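Local atomic coordinates of periplasmic beta-glucosidase (Pseudomonas aeruginosa, PDB entry 6R5T), a protein that probably hydrolyses terminal, non-reducing beta-D-glucosyl residues with release of beta-D-glucose, acting in the periplasm as a family 3 glycoside hydrolase. Residues His256-Lys260 with Asp289-Ser293; Gln22-Ser27 with Asp284-Asp290; Ile279-Asp284 with Asp309-Ala313; Gly47-Val53 with Pro73-Tyr78. The protein carries 1 engineered substitution. All coordinates share one frame; numbering follows the deposited sequence. Where two conformers were deposited one is given.

Interaction 1 (His256-Lys260 with Asp289-Ser293); sequences HGAVK and DDLYS. With GAL (beta-D-galactopyranose), chain C; BGC (beta-D-glucopyranose), chain B.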
loop_
_atom_site.group_PDB
_atom_site.type_symbol
_atom_site.label_atom_id
_atom_site.label_comp_id
_atom_site.label_asym_id
_atom_site.label_seq_id
_atom_site.Cartn_x
_atom_site.Cartn_y
_atom_site.Cartn_z
ATOM N N HIS A 256 15.059 2.416 -20.360
ATOM C CA HIS A 256 14.722 2.382 -21.789
ATOM C C HIS A 256 13.725 3.496 -22.122
ATOM O O HIS A 256 12.596 3.429 -21.649
ATOM C CB HIS A 256 14.191 0.987 -22.062
ATOM C CG HIS A 256 13.988 0.771 -23.499
ATOM N ND1 HIS A 256 13.031 1.452 -24.227
ATOM C CD2 HIS A 256 14.652 -0.030 -24.371
ATOM C CE1 HIS A 256 13.123 1.091 -25.494
ATOM N NE2 HIS A 256 14.080 0.162 -25.594
ATOM N N GLY A 257 14.121 4.563 -22.840
ATOM C CA GLY A 257 13.226 5.699 -23.072
ATOM C C GLY A 257 12.983 6.557 -21.812
ATOM O O GLY A 257 12.079 7.370 -21.804
ATOM N N ALA A 258 13.752 6.340 -20.752
ATOM C CA ALA A 258 13.526 7.003 -19.441
ATOM C C ALA A 258 13.736 8.520 -19.536
ATOM O O ALA A 258 13.025 9.263 -18.849
ATOM C CB ALA A 258 14.456 6.420 -18.414
ATOM N N VAL A 259 14.717 8.978 -20.310
ATOM C CA VAL A 259 14.927 10.448 -20.427
ATOM C C VAL A 259 13.678 11.072 -21.044
ATOM O O VAL A 259 13.121 12.046 -20.525
ATOM C CB VAL A 259 16.213 10.783 -21.197
ATOM C CG1 VAL A 259 16.327 12.275 -21.366
ATOM C CG2 VAL A 259 17.442 10.174 -20.517
ATOM N N LYS A 260 13.189 10.535 -22.155
ATOM C CA LYS A 260 11.980 11.103 -22.769
ATOM C C LYS A 260 10.766 11.004 -21.855
ATOM O O LYS A 260 9.907 11.899 -21.873
ATOM C CB LYS A 260 11.788 10.355 -24.091
ATOM C CG LYS A 260 10.647 10.887 -24.915
ATOM C CD LYS A 260 10.567 10.217 -26.290
ATOM C CE LYS A 260 9.384 10.761 -27.060
ATOM N NZ LYS A 260 9.294 10.191 -28.428
ATOM N N ASP A 289 16.382 6.350 -26.702
ATOM C CA ASP A 289 15.501 7.436 -27.218
ATOM C C ASP A 289 16.285 8.505 -28.003
ATOM O O ASP A 289 15.636 9.330 -28.672
ATOM C CB ASP A 289 14.584 8.025 -26.146
ATOM C CG ASP A 289 15.301 8.622 -24.972
ATOM O OD1 ASP A 289 16.341 9.246 -25.200
ATOM O OD2 ASP A 289 14.738 8.520 -23.839
ATOM N N ASP A 290 17.615 8.455 -27.961
ATOM C CA ASP A 290 18.525 9.357 -28.705
ATOM C C ASP A 290 18.374 10.820 -28.316
ATOM O O ASP A 290 18.883 11.662 -29.039
ATOM C CB ASP A 290 18.350 9.165 -30.210
ATOM C CG ASP A 290 18.951 7.869 -30.694
ATOM O OD1 ASP A 290 19.700 7.222 -29.944
ATOM O OD2 ASP A 290 18.633 7.506 -31.829
ATOM N N LEU A 291 17.795 11.127 -27.165
ATOM C CA LEU A 291 17.641 12.541 -26.784
ATOM C C LEU A 291 19.015 13.171 -26.571
ATOM O O LEU A 291 19.170 14.341 -26.919
ATOM C CB LEU A 291 16.775 12.675 -25.529
ATOM C CG LEU A 291 15.317 12.993 -25.819
ATOM C CD1 LEU A 291 14.686 11.928 -26.669
ATOM C CD2 LEU A 291 14.517 13.166 -24.536
ATOM N N TYR A 292 19.986 12.444 -26.025
ATOM C CA TYR A 292 21.302 13.051 -25.740
ATOM C C TYR A 292 21.953 13.508 -27.065
ATOM O O TYR A 292 22.454 14.636 -27.137
ATOM C CB TYR A 292 22.239 12.112 -24.995
ATOM C CG TYR A 292 22.063 12.056 -23.495
ATOM C CD1 TYR A 292 20.863 12.407 -22.892
ATOM C CD2 TYR A 292 23.075 11.581 -22.694
ATOM C CE1 TYR A 292 20.728 12.366 -21.512
ATOM C CE2 TYR A 292 22.954 11.524 -21.313
ATOM C CZ TYR A 292 21.785 11.947 -20.725
ATOM O OH TYR A 292 21.629 11.893 -19.375
ATOM N N SER A 293 21.982 12.636 -28.061
ATOM C CA SER A 293 22.591 12.989 -29.360
ATOM C C SER A 293 21.820 14.127 -30.018
ATOM O O SER A 293 22.435 14.937 -30.718
ATOM C CB SER A 293 22.635 11.795 -30.239
ATOM O OG SER A 293 23.578 10.848 -29.740
HETATM C C1 GAL C . 13.677 -2.965 -22.359
HETATM C C2 GAL C . 14.568 -4.098 -22.906
HETATM C C3 GAL C . 13.897 -4.657 -24.165
HETATM C C4 GAL C . 12.481 -5.148 -23.783
HETATM C C5 GAL C . 11.716 -3.978 -23.133
HETATM C C6 GAL C . 10.357 -4.420 -22.603
HETATM O O2 GAL C . 15.855 -3.580 -23.200
HETATM O O3 GAL C . 14.693 -5.769 -24.627
HETATM O O4 GAL C . 12.700 -6.215 -22.830
HETATM O O5 GAL C . 12.415 -3.454 -21.949
HETATM O O6 GAL C . 9.719 -3.298 -21.943
HETATM C C2 BGC B . 16.090 -3.996 -18.439
HETATM C C3 BGC B . 15.943 -3.117 -19.698
HETATM C C4 BGC B . 14.432 -3.136 -20.052
HETATM C C5 BGC B . 13.691 -2.522 -18.851
HETATM C C6 BGC B . 12.188 -2.524 -19.022
HETATM C C1 BGC B . 15.202 -3.430 -17.325
HETATM O O1 BGC B . 15.316 -4.354 -16.288
HETATM O O2 BGC B . 17.419 -4.085 -17.939
HETATM O O3 BGC B . 16.687 -3.722 -20.774
HETATM O O4 BGC B . 14.249 -2.316 -21.218
HETATM O O5 BGC B . 13.844 -3.374 -17.756
HETATM O O6 BGC B . 11.569 -1.908 -17.887
HETATM O O HOH W 1 16.447 7.261 -22.119
#
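An Asx turn at D289 faces the backbone of G257-K260, and its carboxylate is used in two directions. Within its own segment D289 OD1 accepts the N-H of L291 at 3.1 Å, on the anti side, just as helix 291-301 begins; N286 also donates to OD1. Across the contact K260 N donates to D289 OD2 at 3.0 Å, almost straight (163°) but from above the carboxylate plane. A water accepts from V259 N and lies 2.7 Å from D289 OD2. Beyond the carboxylate the contact turns apolar. V259 CG1, set beside its carbonyl carbon (chi1 176°), slides past L291 CD2 at 3.8 Å, and CG2 lies 4.1 Å from CE1 of the Y292 ring, whose hydroxyl bonds to V283. Upstream, H256 brings CD2 to 3.7 Å from C1 of the bound galactose. Loops that follow neighbouring strands, here 251-253 and 286-287, and meet beside the sugar are characteristic of the catalytic end of a TIM barrel.

Interaction 2 (Gln22-Ser27 with Asp284-Asp290); sequences QLRLVS and DMNMNDD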
loop_
_atom_site.group_PDB
_atom_site.type_symbol
_atom_site.label_atom_id
_atom_site.label_comp_id
_atom_site.label_asym_id
_atom_site.label_seq_id
_atom_site.Cartn_x
_atom_site.Cartn_y
_atom_site.Cartn_z
ATOM N N GLN A 22 29.594 8.643 -27.514
ATOM C CA GLN A 22 29.913 7.618 -26.493
ATOM C C GLN A 22 28.723 7.385 -25.560
ATOM O O GLN A 22 28.645 6.266 -24.999
ATOM C CB GLN A 22 31.131 7.994 -25.683
ATOM C CG GLN A 22 32.409 7.851 -26.544
ATOM C CD GLN A 22 32.583 6.432 -27.007
ATOM O OE1 GLN A 22 32.730 5.531 -26.172
ATOM N NE2 GLN A 22 32.522 6.208 -28.317
ATOM N N LEU A 23 27.838 8.360 -25.444
ATOM C CA LEU A 23 26.743 8.290 -24.440
ATOM C C LEU A 23 25.546 7.554 -25.032
ATOM O O LEU A 23 24.559 7.331 -24.294
ATOM C CB LEU A 23 26.362 9.697 -23.994
ATOM C CG LEU A 23 27.531 10.602 -23.583
ATOM C CD1 LEU A 23 26.993 11.912 -23.093
ATOM C CD2 LEU A 23 28.440 9.925 -22.551
ATOM N N ARG A 24 25.611 7.148 -26.290
ATOM C CA ARG A 24 24.435 6.601 -26.980
ATOM C C ARG A 24 24.444 5.090 -26.896
ATOM O O ARG A 24 25.399 4.450 -27.378
ATOM C CB ARG A 24 24.457 7.053 -28.431
ATOM C CG ARG A 24 23.204 6.689 -29.174
ATOM C CD ARG A 24 23.209 7.359 -30.523
ATOM N NE ARG A 24 22.076 6.968 -31.329
ATOM C CZ ARG A 24 22.112 6.693 -32.625
ATOM N NH1 ARG A 24 23.255 6.754 -33.275
ATOM N NH2 ARG A 24 21.008 6.347 -33.271
ATOM N N LEU A 25 23.402 4.532 -26.247
ATOM C CA LEU A 25 23.217 3.080 -26.098
ATOM C C LEU A 25 21.959 2.693 -26.865
ATOM O O LEU A 25 20.894 3.212 -26.549
ATOM C CB LEU A 25 23.071 2.788 -24.611
ATOM C CG LEU A 25 22.586 1.401 -24.240
ATOM C CD1 LEU A 25 23.564 0.359 -24.703
ATOM C CD2 LEU A 25 22.404 1.314 -22.705
ATOM N N VAL A 26 22.095 1.824 -27.852
ATOM C CA VAL A 26 20.963 1.516 -28.760
ATOM C C VAL A 26 20.880 0.022 -29.028
ATOM O O VAL A 26 21.849 -0.695 -28.848
ATOM C CB VAL A 26 21.077 2.288 -30.086
ATOM C CG1 VAL A 26 20.818 3.752 -29.893
ATOM C CG2 VAL A 26 22.428 2.060 -30.719
ATOM N N SER A 27 19.707 -0.394 -29.496
ATOM C CA SER A 27 19.454 -1.786 -29.936
ATOM C C SER A 27 18.975 -1.735 -31.386
ATOM O O SER A 27 18.297 -0.774 -31.752
ATOM C CB SER A 27 18.421 -2.467 -29.091
ATOM O OG SER A 27 17.220 -1.717 -29.073
ATOM N N ASP A 284 24.628 9.120 -17.225
ATOM C CA ASP A 284 25.756 9.188 -18.201
ATOM C C ASP A 284 25.319 8.713 -19.575
ATOM O O ASP A 284 25.649 9.366 -20.596
ATOM C CB ASP A 284 26.942 8.352 -17.743
ATOM C CG ASP A 284 27.594 8.810 -16.464
ATOM O OD1 ASP A 284 27.485 10.045 -16.078
ATOM O OD2 ASP A 284 28.223 7.960 -15.840
ATOM N N MET A 285 24.622 7.598 -19.636
ATOM C CA MET A 285 24.383 6.932 -20.923
ATOM C C MET A 285 22.873 6.863 -21.131
ATOM O O MET A 285 22.069 6.561 -20.176
ATOM C CB MET A 285 25.103 5.582 -20.930
ATOM C CG MET A 285 24.740 4.688 -22.029
ATOM S SD MET A 285 26.050 3.382 -22.092
ATOM C CE MET A 285 27.030 3.992 -23.478
ATOM N N ASN A 286 22.469 7.210 -22.335
ATOM C CA ASN A 286 21.064 7.382 -22.763
ATOM C C ASN A 286 20.617 6.172 -23.568
ATOM O O ASN A 286 21.109 5.961 -24.700
ATOM C CB ASN A 286 21.019 8.690 -23.545
ATOM C CG ASN A 286 19.729 9.055 -24.235
ATOM O OD1 ASN A 286 19.808 9.677 -25.319
ATOM N ND2 ASN A 286 18.591 8.751 -23.613
ATOM N N MET A 287 19.696 5.401 -23.000
ATOM C CA MET A 287 19.189 4.161 -23.642
ATOM C C MET A 287 18.049 4.484 -24.597
ATOM O O MET A 287 16.962 4.967 -24.177
ATOM C CB MET A 287 18.799 3.124 -22.583
ATOM C CG MET A 287 18.429 1.782 -23.112
ATOM S SD MET A 287 18.141 0.684 -21.652
ATOM C CE MET A 287 18.784 -0.881 -22.220
ATOM N N ASN A 288 18.304 4.186 -25.862
ATOM C CA ASN A 288 17.400 4.049 -27.020
ATOM C C ASN A 288 16.750 5.345 -27.513
ATOM O O ASN A 288 16.554 5.406 -28.706
ATOM C CB ASN A 288 16.413 2.913 -26.787
ATOM C CG ASN A 288 16.384 1.999 -27.998
ATOM O OD1 ASN A 288 17.414 1.550 -28.552
ATOM N ND2 ASN A 288 15.176 1.821 -28.486
ATOM N N ASP A 289 16.382 6.350 -26.702
ATOM C CA ASP A 289 15.501 7.436 -27.218
ATOM C C ASP A 289 16.285 8.505 -28.003
ATOM O O ASP A 289 15.636 9.330 -28.672
ATOM C CB ASP A 289 14.584 8.025 -26.146
ATOM C CG ASP A 289 15.301 8.622 -24.972
ATOM O OD1 ASP A 289 16.341 9.246 -25.200
ATOM O OD2 ASP A 289 14.738 8.520 -23.839
ATOM N N ASP A 290 17.615 8.455 -27.961
ATOM C CA ASP A 290 18.525 9.357 -28.705
ATOM C C ASP A 290 18.374 10.820 -28.316
ATOM O O ASP A 290 18.883 11.662 -29.039
ATOM C CB ASP A 290 18.350 9.165 -30.210
ATOM C CG ASP A 290 18.951 7.869 -30.694
ATOM O OD1 ASP A 290 19.700 7.222 -29.944
ATOM O OD2 ASP A 290 18.633 7.506 -31.829
#
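L23 lays its branched end against D284, with CD2 3.5 Å from D284 O, a buried carbonyl oxygen that has no hydrogen-bonding partner in the model. M285 follows, its CG resting 3.6 Å from L25 CB while the bend in its chain carries CE to the carbonyl of Q22. At N286 the parallel strand pairing begins: its N-H bonds to L23 O at 2.9 Å, and its carbonyl takes L25 N at 3.1 Å from a donor 35° out of the carbonyl plane. M287, which also touches the bound sugars, runs alongside L25 on the same face, its CG 4.0 Å from L25 CD2. N288 sends its N-H back to L25 O, and its side-chain OD1 extends the pairing past the strand by accepting S27 N at 3.2 Å. D290 then closes the contact. The R24 chain, extended from CG to NE, grips it side-on: NE meets D290 OD1 at 2.8 Å in the guanidinium plane, and NH2 reaches D290 OD2 at 3.0 Å, with the two planar groups 65° apart. D40 takes NH1 and H32 bonds to OD2, so buried R24 and partly exposed D290 both have further partners. The chemistry implies a seam between the first and last barrel strands held by backbone bonds along its length and by an ion pair on the face carrying R24 and N286, opposite that of L25 and M287.

Interaction 3 (Ile279-Asp284 with Asp309-Ala313); sequences IQAGVD and DIDRA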
loop_
_atom_site.group_PDB
_atom_site.type_symbol
_atom_site.label_atom_id
_atom_site.label_comp_id
_atom_site.label_asym_id
_atom_site.label_seq_id
_atom_site.Cartn_x
_atom_site.Cartn_y
_atom_site.Cartn_z
ATOM N N ILE A 279 21.066 14.691 -17.754
ATOM C CA ILE A 279 22.550 14.723 -17.738
ATOM C C ILE A 279 23.019 15.457 -16.481
ATOM O O ILE A 279 23.990 15.006 -15.861
ATOM C CB ILE A 279 23.156 15.282 -19.049
ATOM C CG1 ILE A 279 24.627 14.817 -19.085
ATOM C CG2 ILE A 279 22.930 16.777 -19.166
ATOM C CD1 ILE A 279 25.336 14.881 -20.392
ATOM N N GLN A 280 22.325 16.510 -16.061
ATOM C CA GLN A 280 22.767 17.277 -14.870
ATOM C C GLN A 280 22.463 16.492 -13.588
ATOM O O GLN A 280 23.217 16.649 -12.589
ATOM C CB GLN A 280 22.185 18.681 -14.900
ATOM C CG GLN A 280 22.743 19.470 -16.084
ATOM C CD GLN A 280 22.788 20.955 -15.817
ATOM O OE1 GLN A 280 23.872 21.577 -15.934
ATOM N NE2 GLN A 280 21.628 21.514 -15.497
ATOM N N ALA A 281 21.466 15.620 -13.602
ATOM C CA ALA A 281 21.184 14.777 -12.437
ATOM C C ALA A 281 22.263 13.737 -12.210
ATOM O O ALA A 281 22.545 13.410 -11.051
ATOM C CB ALA A 281 19.821 14.152 -12.567
ATOM N N GLY A 282 22.890 13.295 -13.283
ATOM C CA GLY A 282 23.975 12.313 -13.213
ATOM C C GLY A 282 23.744 11.079 -14.057
ATOM O O GLY A 282 24.446 10.084 -13.800
ATOM N N VAL A 283 22.876 11.132 -15.069
ATOM C CA VAL A 283 22.700 9.991 -16.003
ATOM C C VAL A 283 23.757 10.105 -17.110
ATOM O O VAL A 283 23.772 11.153 -17.785
ATOM C CB VAL A 283 21.294 9.974 -16.588
ATOM C CG1 VAL A 283 21.180 8.900 -17.633
ATOM C CG2 VAL A 283 20.247 9.790 -15.504
ATOM N N ASP A 284 24.628 9.120 -17.225
ATOM C CA ASP A 284 25.756 9.188 -18.201
ATOM C C ASP A 284 25.319 8.713 -19.575
ATOM O O ASP A 284 25.649 9.366 -20.596
ATOM C CB ASP A 284 26.942 8.352 -17.743
ATOM C CG ASP A 284 27.594 8.810 -16.464
ATOM O OD1 ASP A 284 27.485 10.045 -16.078
ATOM O OD2 ASP A 284 28.223 7.960 -15.840
ATOM N N ASP A 309 29.593 18.479 -17.713
ATOM C CA ASP A 309 28.476 17.477 -17.717
ATOM C C ASP A 309 28.751 16.436 -18.820
ATOM O O ASP A 309 28.701 15.195 -18.581
ATOM C CB ASP A 309 27.127 18.159 -17.940
ATOM C CG ASP A 309 26.703 19.081 -16.814
ATOM O OD1 ASP A 309 26.887 18.653 -15.653
ATOM O OD2 ASP A 309 26.191 20.220 -17.106
ATOM N N ILE A 310 29.116 16.887 -20.029
ATOM C CA ILE A 310 29.466 15.971 -21.153
ATOM C C ILE A 310 30.734 15.205 -20.778
ATOM O O ILE A 310 30.817 13.993 -21.014
ATOM C CB ILE A 310 29.681 16.777 -22.446
ATOM C CG1 ILE A 310 28.443 17.590 -22.822
ATOM C CG2 ILE A 310 30.162 15.886 -23.574
ATOM C CD1 ILE A 310 27.333 16.749 -23.353
ATOM N N ASP A 311 31.723 15.916 -20.247
ATOM C CA ASP A 311 33.019 15.272 -19.959
ATOM C C ASP A 311 32.852 14.169 -18.909
ATOM O O ASP A 311 33.547 13.139 -19.027
ATOM C CB ASP A 311 34.068 16.289 -19.534
ATOM C CG ASP A 311 34.562 17.165 -20.683
ATOM O OD1 ASP A 311 34.265 16.839 -21.846
ATOM O OD2 ASP A 311 35.253 18.181 -20.371
ATOM N N ARG A 312 32.017 14.397 -17.895
ATOM C CA ARG A 312 31.828 13.424 -16.784
ATOM C C ARG A 312 31.254 12.156 -17.394
ATOM O O ARG A 312 31.778 11.069 -17.120
ATOM C CB ARG A 312 30.846 13.997 -15.762
ATOM C CG ARG A 312 30.534 13.054 -14.609
ATOM C CD ARG A 312 29.171 13.415 -14.019
ATOM N NE ARG A 312 28.125 12.746 -14.828
ATOM C CZ ARG A 312 27.035 13.336 -15.313
ATOM N NH1 ARG A 312 26.824 14.637 -15.088
ATOM N NH2 ARG A 312 26.165 12.615 -16.010
ATOM N N ALA A 313 30.232 12.327 -18.222
ATOM C CA ALA A 313 29.440 11.235 -18.812
ATOM C C ALA A 313 30.344 10.416 -19.721
ATOM O O ALA A 313 30.418 9.181 -19.635
ATOM C CB ALA A 313 28.239 11.788 -19.501
#
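Helix 271-281 ends in a Schellman motif whose C-prime residue is G282, with positive phi, and the chain beyond it runs close to helix 307-323: the CA atoms of D284 and A313 are only 4.3 Å apart, whereas those of Q280 and D309 are separated by 6.4 Å. Into the wider part goes I279, a knob among D309, I310, R312 and A313. With chi1 at -161° its CG1 branch stands beside the carbonyl carbon, and CD1 reaches 4.3 Å from A313 CB. The R312 side chain, bent at chi3 (84°), slides past I279 in the opposite direction and spreads its guanidinium over the helix end. Two nitrogens meet one backbone oxygen end-on: NH1 lies 3.0 Å from I279 O, and NH2, at 3.2 Å from I279 O, sits in the carbonyl plane on a lone pair. Side-on, NE and NH2 both converge on D284 OD1, with NH2 to OD1 at 2.9 Å and the two planar groups nearly coplanar. G282 CA lies toward the rim of one guanidinium face, 3.5 Å above its plane, and D309 O toward that of the opposite face. The arginine is thereby held flat and fixed in rotation, joining a terminal-turn carbonyl to a carboxylate just before strand 286-287. Such helix-to-helix contacts, at the turn where a helix gives way to the next parallel strand, belong to the outer layer of a TIM barrel.

Interaction 4 (Gly47-Val53 with Pro73-Tyr78); sequences GAIFNTV and PLFHAY. With GAL (beta-D-galactopyranose), chain C.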
loop_
_atom_site.group_PDB
_atom_site.type_symbol
_atom_site.label_atom_id
_atom_site.label_comp_id
_atom_site.label_asym_id
_atom_site.label_seq_id
_atom_site.Cartn_x
_atom_site.Cartn_y
_atom_site.Cartn_z
ATOM N N GLY A 47 27.901 4.517 -28.724
ATOM C CA GLY A 47 28.800 4.154 -27.632
ATOM C C GLY A 47 28.670 2.688 -27.257
ATOM O O GLY A 47 29.654 2.055 -26.881
ATOM N N ALA A 48 27.449 2.136 -27.344
ATOM C CA ALA A 48 27.216 0.755 -26.931
ATOM C C ALA A 48 25.916 0.245 -27.496
ATOM O O ALA A 48 25.065 1.022 -27.932
ATOM C CB ALA A 48 27.203 0.701 -25.419
ATOM N N ILE A 49 25.825 -1.072 -27.487
ATOM C CA ILE A 49 24.708 -1.802 -28.092
ATOM C C ILE A 49 24.111 -2.643 -26.979
ATOM O O ILE A 49 24.867 -3.186 -26.162
ATOM C CB ILE A 49 25.230 -2.667 -29.232
ATOM C CG1 ILE A 49 25.879 -1.820 -30.323
ATOM C CG2 ILE A 49 24.132 -3.557 -29.800
ATOM C CD1 ILE A 49 24.951 -0.938 -31.036
ATOM N N PHE A 50 22.808 -2.835 -27.027
ATOM C CA PHE A 50 22.188 -3.924 -26.233
ATOM C C PHE A 50 21.320 -4.771 -27.162
ATOM O O PHE A 50 20.870 -4.284 -28.208
ATOM C CB PHE A 50 21.425 -3.380 -25.031
ATOM C CG PHE A 50 20.207 -2.541 -25.299
ATOM C CD1 PHE A 50 20.334 -1.226 -25.712
ATOM C CD2 PHE A 50 18.931 -3.053 -25.156
ATOM C CE1 PHE A 50 19.256 -0.413 -25.948
ATOM C CE2 PHE A 50 17.831 -2.251 -25.443
ATOM C CZ PHE A 50 17.986 -0.938 -25.817
ATOM N N ASN A 51 21.102 -6.013 -26.726
ATOM C CA ASN A 51 20.206 -7.011 -27.368
ATOM C C ASN A 51 20.807 -7.598 -28.647
ATOM O O ASN A 51 20.062 -8.314 -29.323
ATOM C CB ASN A 51 18.824 -6.416 -27.629
ATOM C CG ASN A 51 17.938 -6.331 -26.399
ATOM O OD1 ASN A 51 18.291 -6.840 -25.346
ATOM N ND2 ASN A 51 16.826 -5.622 -26.518
ATOM N N THR A 52 22.105 -7.417 -28.926
ATOM C CA THR A 52 22.823 -8.199 -29.974
ATOM C C THR A 52 23.698 -9.212 -29.245
ATOM O O THR A 52 24.522 -8.786 -28.440
ATOM C CB THR A 52 23.638 -7.262 -30.885
ATOM O OG1 THR A 52 22.695 -6.482 -31.611
ATOM C CG2 THR A 52 24.586 -8.000 -31.783
ATOM N N VAL A 53 23.507 -10.522 -29.461
ATOM C CA VAL A 53 23.947 -11.508 -28.433
ATOM C C VAL A 53 24.672 -12.736 -28.995
ATOM O O VAL A 53 24.766 -13.732 -28.269
ATOM C CB VAL A 53 22.738 -11.976 -27.598
ATOM C CG1 VAL A 53 22.074 -10.763 -26.939
ATOM C CG2 VAL A 53 21.760 -12.754 -28.439
ATOM N N PRO A 73 36.131 1.233 -29.288
ATOM C CA PRO A 73 35.319 0.023 -29.349
ATOM C C PRO A 73 33.967 0.190 -28.635
ATOM O O PRO A 73 33.843 1.019 -27.725
ATOM C CB PRO A 73 36.106 -1.019 -28.600
ATOM C CG PRO A 73 36.903 -0.222 -27.644
ATOM C CD PRO A 73 37.289 1.045 -28.413
ATOM N N LEU A 74 33.001 -0.554 -29.128
ATOM C CA LEU A 74 31.681 -0.658 -28.456
ATOM C C LEU A 74 31.844 -1.570 -27.261
ATOM O O LEU A 74 32.726 -2.440 -27.260
ATOM C CB LEU A 74 30.689 -1.289 -29.437
ATOM C CG LEU A 74 30.442 -0.469 -30.687
ATOM C CD1 LEU A 74 29.824 -1.348 -31.743
ATOM C CD2 LEU A 74 29.569 0.730 -30.392
ATOM N N PHE A 75 30.926 -1.418 -26.306
ATOM C CA PHE A 75 30.565 -2.581 -25.465
ATOM C C PHE A 75 29.157 -3.058 -25.837
ATOM O O PHE A 75 28.335 -2.302 -26.383
ATOM C CB PHE A 75 30.769 -2.309 -23.973
ATOM C CG PHE A 75 29.767 -1.412 -23.309
ATOM C CD1 PHE A 75 28.498 -1.854 -22.990
ATOM C CD2 PHE A 75 30.119 -0.141 -22.901
ATOM C CE1 PHE A 75 27.606 -1.025 -22.312
ATOM C CE2 PHE A 75 29.233 0.699 -22.251
ATOM C CZ PHE A 75 27.969 0.256 -21.953
ATOM N N HIS A 76 28.902 -4.317 -25.517
ATOM C CA HIS A 76 27.633 -5.013 -25.842
ATOM C C HIS A 76 27.007 -5.530 -24.559
ATOM O O HIS A 76 27.702 -6.239 -23.799
ATOM C CB HIS A 76 27.864 -6.164 -26.841
ATOM C CG HIS A 76 28.093 -5.675 -28.223
ATOM N ND1 HIS A 76 29.340 -5.197 -28.614
ATOM C CD2 HIS A 76 27.260 -5.549 -29.296
ATOM C CE1 HIS A 76 29.214 -4.782 -29.873
ATOM N NE2 HIS A 76 27.988 -5.004 -30.315
ATOM N N ALA A 77 25.747 -5.177 -24.354
ATOM C CA ALA A 77 25.021 -5.556 -23.130
ATOM C C ALA A 77 23.799 -6.396 -23.455
ATOM O O ALA A 77 23.251 -6.340 -24.563
ATOM C CB ALA A 77 24.683 -4.303 -22.349
ATOM N N TYR A 78 23.338 -7.088 -22.412
ATOM C CA TYR A 78 22.089 -7.880 -22.463
ATOM C C TYR A 78 21.540 -8.071 -21.057
ATOM O O TYR A 78 22.201 -7.801 -20.087
ATOM C CB TYR A 78 22.388 -9.193 -23.141
ATOM C CG TYR A 78 21.229 -10.030 -23.617
ATOM C CD1 TYR A 78 20.143 -9.478 -24.270
ATOM C CD2 TYR A 78 21.268 -11.399 -23.439
ATOM C CE1 TYR A 78 19.102 -10.261 -24.742
ATOM C CE2 TYR A 78 20.244 -12.203 -23.929
ATOM C CZ TYR A 78 19.171 -11.622 -24.583
ATOM O OH TYR A 78 18.168 -12.397 -25.099
HETATM C C1 GAL C . 13.677 -2.965 -22.359
HETATM C C2 GAL C . 14.568 -4.098 -22.906
HETATM C C3 GAL C . 13.897 -4.657 -24.165
HETATM C C4 GAL C . 12.481 -5.148 -23.783
HETATM C C5 GAL C . 11.716 -3.978 -23.133
HETATM C C6 GAL C . 10.357 -4.420 -22.603
HETATM O O2 GAL C . 15.855 -3.580 -23.200
HETATM O O3 GAL C . 14.693 -5.769 -24.627
HETATM O O4 GAL C . 12.700 -6.215 -22.830
HETATM O O5 GAL C . 12.415 -3.454 -21.949
HETATM O O6 GAL C . 9.719 -3.298 -21.943
HETATM O O HOH W 2 24.319 -6.395 -27.236
#
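A48 and F75 mark the close-packed end of this strand pair: A48 CB stands 3.5 Å from the centroid of the F75 ring, straight over its face. F75 is turned there by chi1 74°, which puts CG between the backbone N and the carbonyl carbon. On the other side of the sheet I49 and H76 run alongside each other, I49 CB 3.5 Å from H76 CD2. The parallel strands are joined by I49 N to F75 O at 3.0 Å and A77 N to I49 O at 2.8 Å. Helix 55-65 links the two strands, making a beta-alpha-beta unit of the TIM barrel, and its M61 touches H76. Toward the sugar the strand bonds stop at N51 N to A77 O and a water lies between T52 O and A77 O; this end is partly exposed, although V53 CG1 still packs tightly over the Y78 ring, 3.4 Å from its centroid. At that ring's edge lies N51 OD1, and N51 ND2 donates to galactose O3 at 2.9 Å.

All four contacts belong to the TIM-barrel domain, and interaction 2 joins its first and last strands, 24-26 and 286-287. Interaction 4 joins strands 48-50 and 75-78 and is nested in the loop closed by interaction 2; their centres lie about 10 Å apart in one parallel sheet. Interaction 1, about 7 Å from interaction 2 by centres, shares D289 and D290 with it and leads into helix 291-301. Interaction 3 shares D284 with interaction 2, alternates along the chain with interactions 1 and 2, and lies about 20 Å by centres from interaction 4. Interactions 1, 2 and 4 hold sugar-pocket residues, so closing the barrel and shaping the pocket use the same strands, while interaction 3 ties helices outside them.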